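Local coordinates for protein sgbp-b (Bacteroides uniformis, PDB 7K44) that probably binds xyloglucan at the bacterial cell surface, as a surface glycan-binding protein of a xyloglucan utilization locus, at residues 130-141 and 322-333. Numbering follows the deposited sequence. Where two conformers were deposited one is given.
Sequences KVSSMMPITGTT and FTGKTEVGQWMQ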
loop_
_atom_site.group_PDB
_atom_site.type_symbol
_atom_site.label_atom_id
_atom_site.label_comp_id
_atom_site.label_asym_id
_atom_site.label_seq_id
_atom_site.Cartn_x
_atom_site.Cartn_y
_atom_site.Cartn_z
ATOM N N LYS A 130 5.256 -0.495 -3.034
ATOM C CA LYS A 130 4.106 -1.184 -2.463
ATOM C C LYS A 130 2.898 -0.257 -2.498
ATOM O O LYS A 130 3.030 0.959 -2.355
ATOM C CB LYS A 130 4.398 -1.603 -1.016
ATOM C CG LYS A 130 4.840 -3.048 -0.868
ATOM C CD LYS A 130 4.429 -3.612 0.485
ATOM C CE LYS A 130 5.164 -2.926 1.618
ATOM N NZ LYS A 130 5.065 -3.720 2.877
ATOM N N VAL A 131 1.705 -0.844 -2.677
ATOM C CA VAL A 131 0.447 -0.105 -2.647
ATOM C C VAL A 131 -0.499 -0.842 -1.706
ATOM O O VAL A 131 -0.501 -2.079 -1.648
ATOM C CB VAL A 131 -0.190 0.063 -4.045
ATOM C CG1 VAL A 131 -1.352 1.035 -3.987
ATOM C CG2 VAL A 131 0.832 0.534 -5.052
ATOM N N SER A 132 -1.293 -0.079 -0.952
ATOM C CA SER A 132 -2.119 -0.691 0.078
ATOM C C SER A 132 -3.181 -1.617 -0.510
ATOM O O SER A 132 -3.501 -2.648 0.095
ATOM C CB SER A 132 -2.681 0.405 0.990
ATOM O OG SER A 132 -3.567 1.236 0.288
ATOM N N SER A 133 -3.697 -1.304 -1.694
ATOM C CA SER A 133 -4.615 -2.221 -2.346
ATOM C C SER A 133 -4.567 -1.945 -3.838
ATOM O O SER A 133 -4.347 -0.804 -4.261
ATOM C CB SER A 133 -6.042 -2.044 -1.828
ATOM O OG SER A 133 -6.940 -2.844 -2.580
ATOM N N MET A 134 -4.763 -3.000 -4.635
ATOM C CA MET A 134 -4.873 -2.826 -6.079
ATOM C C MET A 134 -6.292 -2.509 -6.503
ATOM O O MET A 134 -6.539 -2.282 -7.690
ATOM C CB MET A 134 -4.381 -4.066 -6.820
ATOM C CG MET A 134 -2.903 -4.345 -6.645
ATOM S SD MET A 134 -1.825 -3.176 -7.523
ATOM C CE MET A 134 -1.770 -3.943 -9.141
ATOM N N MET A 135 -7.232 -2.491 -5.563
ATOM C CA MET A 135 -8.625 -2.164 -5.874
ATOM C C MET A 135 -9.235 -1.369 -4.727
ATOM O O MET A 135 -10.220 -1.782 -4.112
ATOM C CB MET A 135 -9.436 -3.425 -6.193
ATOM C CG MET A 135 -10.723 -3.098 -6.907
ATOM S SD MET A 135 -11.644 -4.564 -7.416
ATOM C CE MET A 135 -10.689 -5.073 -8.825
ATOM N N PRO A 136 -8.685 -0.191 -4.427
ATOM C CA PRO A 136 -9.221 0.594 -3.306
ATOM C C PRO A 136 -10.644 1.061 -3.566
ATOM O O PRO A 136 -11.015 1.447 -4.681
ATOM C CB PRO A 136 -8.264 1.793 -3.211
ATOM C CG PRO A 136 -7.079 1.405 -4.014
ATOM C CD PRO A 136 -7.573 0.506 -5.096
ATOM N N ILE A 137 -11.434 1.031 -2.518
ATOM C CA ILE A 137 -12.812 1.495 -2.583
ATOM C C ILE A 137 -12.852 3.023 -2.562
ATOM O O ILE A 137 -12.128 3.672 -1.796
ATOM C CB ILE A 137 -13.592 0.875 -1.421
ATOM C CG1 ILE A 137 -13.758 -0.626 -1.675
ATOM C CG2 ILE A 137 -14.967 1.503 -1.288
ATOM C CD1 ILE A 137 -14.230 -1.362 -0.473
ATOM N N THR A 138 -13.693 3.597 -3.422
ATOM C CA THR A 138 -13.790 5.051 -3.542
ATOM C C THR A 138 -14.104 5.687 -2.193
ATOM O O THR A 138 -14.985 5.224 -1.462
ATOM C CB THR A 138 -14.856 5.416 -4.577
ATOM O OG1 THR A 138 -14.412 5.007 -5.875
ATOM C CG2 THR A 138 -15.146 6.928 -4.584
ATOM N N GLY A 139 -13.357 6.739 -1.853
ATOM C CA GLY A 139 -13.534 7.413 -0.591
ATOM C C GLY A 139 -12.617 6.959 0.518
ATOM O O GLY A 139 -12.469 7.684 1.509
ATOM N N THR A 140 -11.973 5.802 0.375
ATOM C CA THR A 140 -11.065 5.305 1.395
ATOM C C THR A 140 -9.673 5.896 1.175
ATOM O O THR A 140 -9.385 6.504 0.140
ATOM C CB THR A 140 -11.010 3.771 1.410
ATOM O OG1 THR A 140 -10.403 3.278 0.199
ATOM C CG2 THR A 140 -12.415 3.190 1.557
ATOM N N THR A 141 -8.804 5.701 2.161
ATOM C CA THR A 141 -7.443 6.213 2.099
ATOM C C THR A 141 -6.511 5.134 1.564
ATOM O O THR A 141 -6.480 4.014 2.080
ATOM C CB THR A 141 -6.983 6.677 3.479
ATOM O OG1 THR A 141 -7.863 7.709 3.937
ATOM C CG2 THR A 141 -5.565 7.227 3.414
ATOM N N PHE A 322 -0.354 -5.431 2.565
ATOM C CA PHE A 322 0.525 -4.269 2.682
ATOM C C PHE A 322 1.342 -4.325 3.963
ATOM O O PHE A 322 2.565 -4.138 3.939
ATOM C CB PHE A 322 -0.353 -3.016 2.665
ATOM C CG PHE A 322 0.405 -1.715 2.550
ATOM C CD1 PHE A 322 1.110 -1.402 1.403
ATOM C CD2 PHE A 322 0.360 -0.791 3.582
ATOM C CE1 PHE A 322 1.782 -0.184 1.296
ATOM C CE2 PHE A 322 1.031 0.420 3.486
ATOM C CZ PHE A 322 1.748 0.718 2.344
ATOM N N THR A 323 0.684 -4.567 5.096
ATOM C CA THR A 323 1.335 -4.542 6.402
ATOM C C THR A 323 1.598 -5.924 6.978
ATOM O O THR A 323 2.362 -6.034 7.944
ATOM C CB THR A 323 0.452 -3.806 7.414
ATOM O OG1 THR A 323 -0.730 -4.586 7.648
ATOM C CG2 THR A 323 0.050 -2.431 6.905
ATOM N N GLY A 324 0.961 -6.972 6.451
ATOM C CA GLY A 324 1.075 -8.275 7.056
ATOM C C GLY A 324 0.256 -8.464 8.315
ATOM O O GLY A 324 0.326 -9.541 8.920
ATOM N N LYS A 325 -0.538 -7.473 8.717
ATOM C CA LYS A 325 -1.306 -7.527 9.954
ATOM C C LYS A 325 -2.752 -7.124 9.695
ATOM O O LYS A 325 -3.082 -6.556 8.654
ATOM C CB LYS A 325 -0.684 -6.641 11.044
ATOM C CG LYS A 325 0.820 -6.828 11.141
ATOM C CD LYS A 325 1.488 -5.860 12.097
ATOM C CE LYS A 325 2.881 -6.383 12.464
ATOM N NZ LYS A 325 3.699 -5.417 13.247
ATOM N N THR A 326 -3.617 -7.422 10.664
ATOM C CA THR A 326 -5.001 -6.972 10.579
ATOM C C THR A 326 -5.056 -5.479 10.862
ATOM O O THR A 326 -4.524 -5.011 11.874
ATOM C CB THR A 326 -5.854 -7.720 11.599
ATOM O OG1 THR A 326 -5.653 -9.130 11.457
ATOM C CG2 THR A 326 -7.338 -7.387 11.408
ATOM N N GLU A 327 -5.682 -4.728 9.964
ATOM C CA GLU A 327 -5.816 -3.282 10.092
ATOM C C GLU A 327 -7.263 -2.978 10.463
ATOM O O GLU A 327 -8.106 -2.750 9.595
ATOM C CB GLU A 327 -5.423 -2.585 8.798
ATOM C CG GLU A 327 -4.012 -2.874 8.357
ATOM C CD GLU A 327 -2.981 -2.357 9.341
ATOM O OE1 GLU A 327 -3.179 -1.249 9.893
ATOM O OE2 GLU A 327 -1.973 -3.064 9.561
ATOM N N VAL A 328 -7.532 -2.938 11.769
ATOM C CA VAL A 328 -8.891 -2.732 12.256
ATOM C C VAL A 328 -9.417 -1.374 11.812
ATOM O O VAL A 328 -8.724 -0.350 11.900
ATOM C CB VAL A 328 -8.934 -2.929 13.781
ATOM C CG1 VAL A 328 -10.335 -2.682 14.324
ATOM C CG2 VAL A 328 -8.463 -4.336 14.136
ATOM N N GLY A 329 -10.639 -1.361 11.293
ATOM C CA GLY A 329 -11.269 -0.114 10.928
ATOM C C GLY A 329 -10.926 0.427 9.561
ATOM O O GLY A 329 -11.249 1.586 9.273
ATOM N N GLN A 330 -10.300 -0.366 8.698
ATOM C CA GLN A 330 -9.913 0.085 7.365
ATOM C C GLN A 330 -10.038 -1.087 6.401
ATOM O O GLN A 330 -9.711 -2.214 6.777
ATOM C CB GLN A 330 -8.452 0.570 7.395
ATOM C CG GLN A 330 -7.645 0.390 6.105
ATOM C CD GLN A 330 -7.717 1.605 5.190
ATOM O OE1 GLN A 330 -7.650 2.746 5.650
ATOM N NE2 GLN A 330 -7.864 1.365 3.891
ATOM N N TRP A 331 -10.459 -0.818 5.169
ATOM C CA TRP A 331 -10.475 -1.868 4.160
ATOM C C TRP A 331 -9.050 -2.329 3.858
ATOM O O TRP A 331 -8.156 -1.505 3.632
ATOM C CB TRP A 331 -11.124 -1.344 2.884
ATOM C CG TRP A 331 -12.615 -1.317 2.928
ATOM C CD1 TRP A 331 -13.410 -0.229 3.127
ATOM C CD2 TRP A 331 -13.504 -2.439 2.755
ATOM N NE1 TRP A 331 -14.738 -0.601 3.092
ATOM C CE2 TRP A 331 -14.824 -1.951 2.865
ATOM C CE3 TRP A 331 -13.308 -3.809 2.515
ATOM C CZ2 TRP A 331 -15.957 -2.783 2.726
ATOM C CZ3 TRP A 331 -14.430 -4.640 2.396
ATOM C CH2 TRP A 331 -15.739 -4.127 2.509
ATOM N N MET A 332 -8.841 -3.641 3.851
ATOM C CA MET A 332 -7.569 -4.265 3.515
ATOM C C MET A 332 -7.707 -5.102 2.253
ATOM O O MET A 332 -8.762 -5.681 1.979
ATOM C CB MET A 332 -7.178 -5.299 4.572
ATOM C CG MET A 332 -7.167 -4.864 6.005
ATOM S SD MET A 332 -6.596 -6.282 6.964
ATOM C CE MET A 332 -8.087 -7.278 7.123
ATOM N N GLN A 333 -6.603 -5.253 1.527
ATOM C CA GLN A 333 -6.510 -6.262 0.486
ATOM C C GLN A 333 -5.874 -7.517 1.061
ATOM O O GLN A 333 -4.811 -7.460 1.684
ATOM C CB GLN A 333 -5.668 -5.755 -0.677
ATOM C CG GLN A 333 -5.343 -6.832 -1.686
ATOM C CD GLN A 333 -4.562 -6.299 -2.857
ATOM O OE1 GLN A 333 -5.111 -5.663 -3.754
ATOM N NE2 GLN A 333 -3.260 -6.560 -2.859
HETATM O O HOH W 1 -4.286 -3.537 2.505
HETATM O O HOH W 2 -8.105 1.923 0.861
HETATM O O HOH W 3 -9.565 4.083 4.600
#
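Gln-333 OE1 accepts from two donors, the backbone N of Met-134, at 2.8 Å, and the guanidinium of Arg-381 from strand 371-384, while Asp-321 holds NE2 of the same amide. The Met-134 bond is nearly straight at hydrogen (171°), yet the donor stands 42° out of the amide's carbonyl plane, so it does not use a lone-pair direction. With CG anti to the backbone N (chi1 171°) and the chain extended beyond it, Gln-333 carries OE1 across to the backbone of Met-134. Beside it, Ser-133 OG forms an ST turn by accepting from Met-135 N, and also bonds Glu-288; a water links Ser-132 O with Gln-333 N.

At the other end of the contact, in the conformer given, Lys-130 NZ reaches Phe-322 O at 2.7 Å in the carbonyl plane. The Phe-322 ring takes Ser-132 CA over one face, 4.0 Å from the ring centroid, a CH-pi contact. Segment 130-141 leaves the edge strand 127-131 of the IPT/TIG domain and turns at Ile-137 to Thr-140, whereas 322-333 leads into strand 331-337 of the xyloglucan-binding domain; the contact is therefore an interdomain interface.

There, Ile-137 CD1 sits over the centre of the Trp-331 indole, 3.5 Å from the centroid of the five-membered ring. Thr-140 CG2 approaches Trp-331 CD1 at 3.9 Å, and the indole NE1 bonds Phe-239 O. Were Trp-331 replaced by an alanine, the Ile-137 methyl would probably lose the indole face it covers, and the NE1 bond would go with it. In the conformer modelled, Gln-330 NE2 bonds Trp-331 O at 2.9 Å and makes weak bonds to Thr-141 O and to a water that donates to Thr-140 OG1 and Thr-141 O.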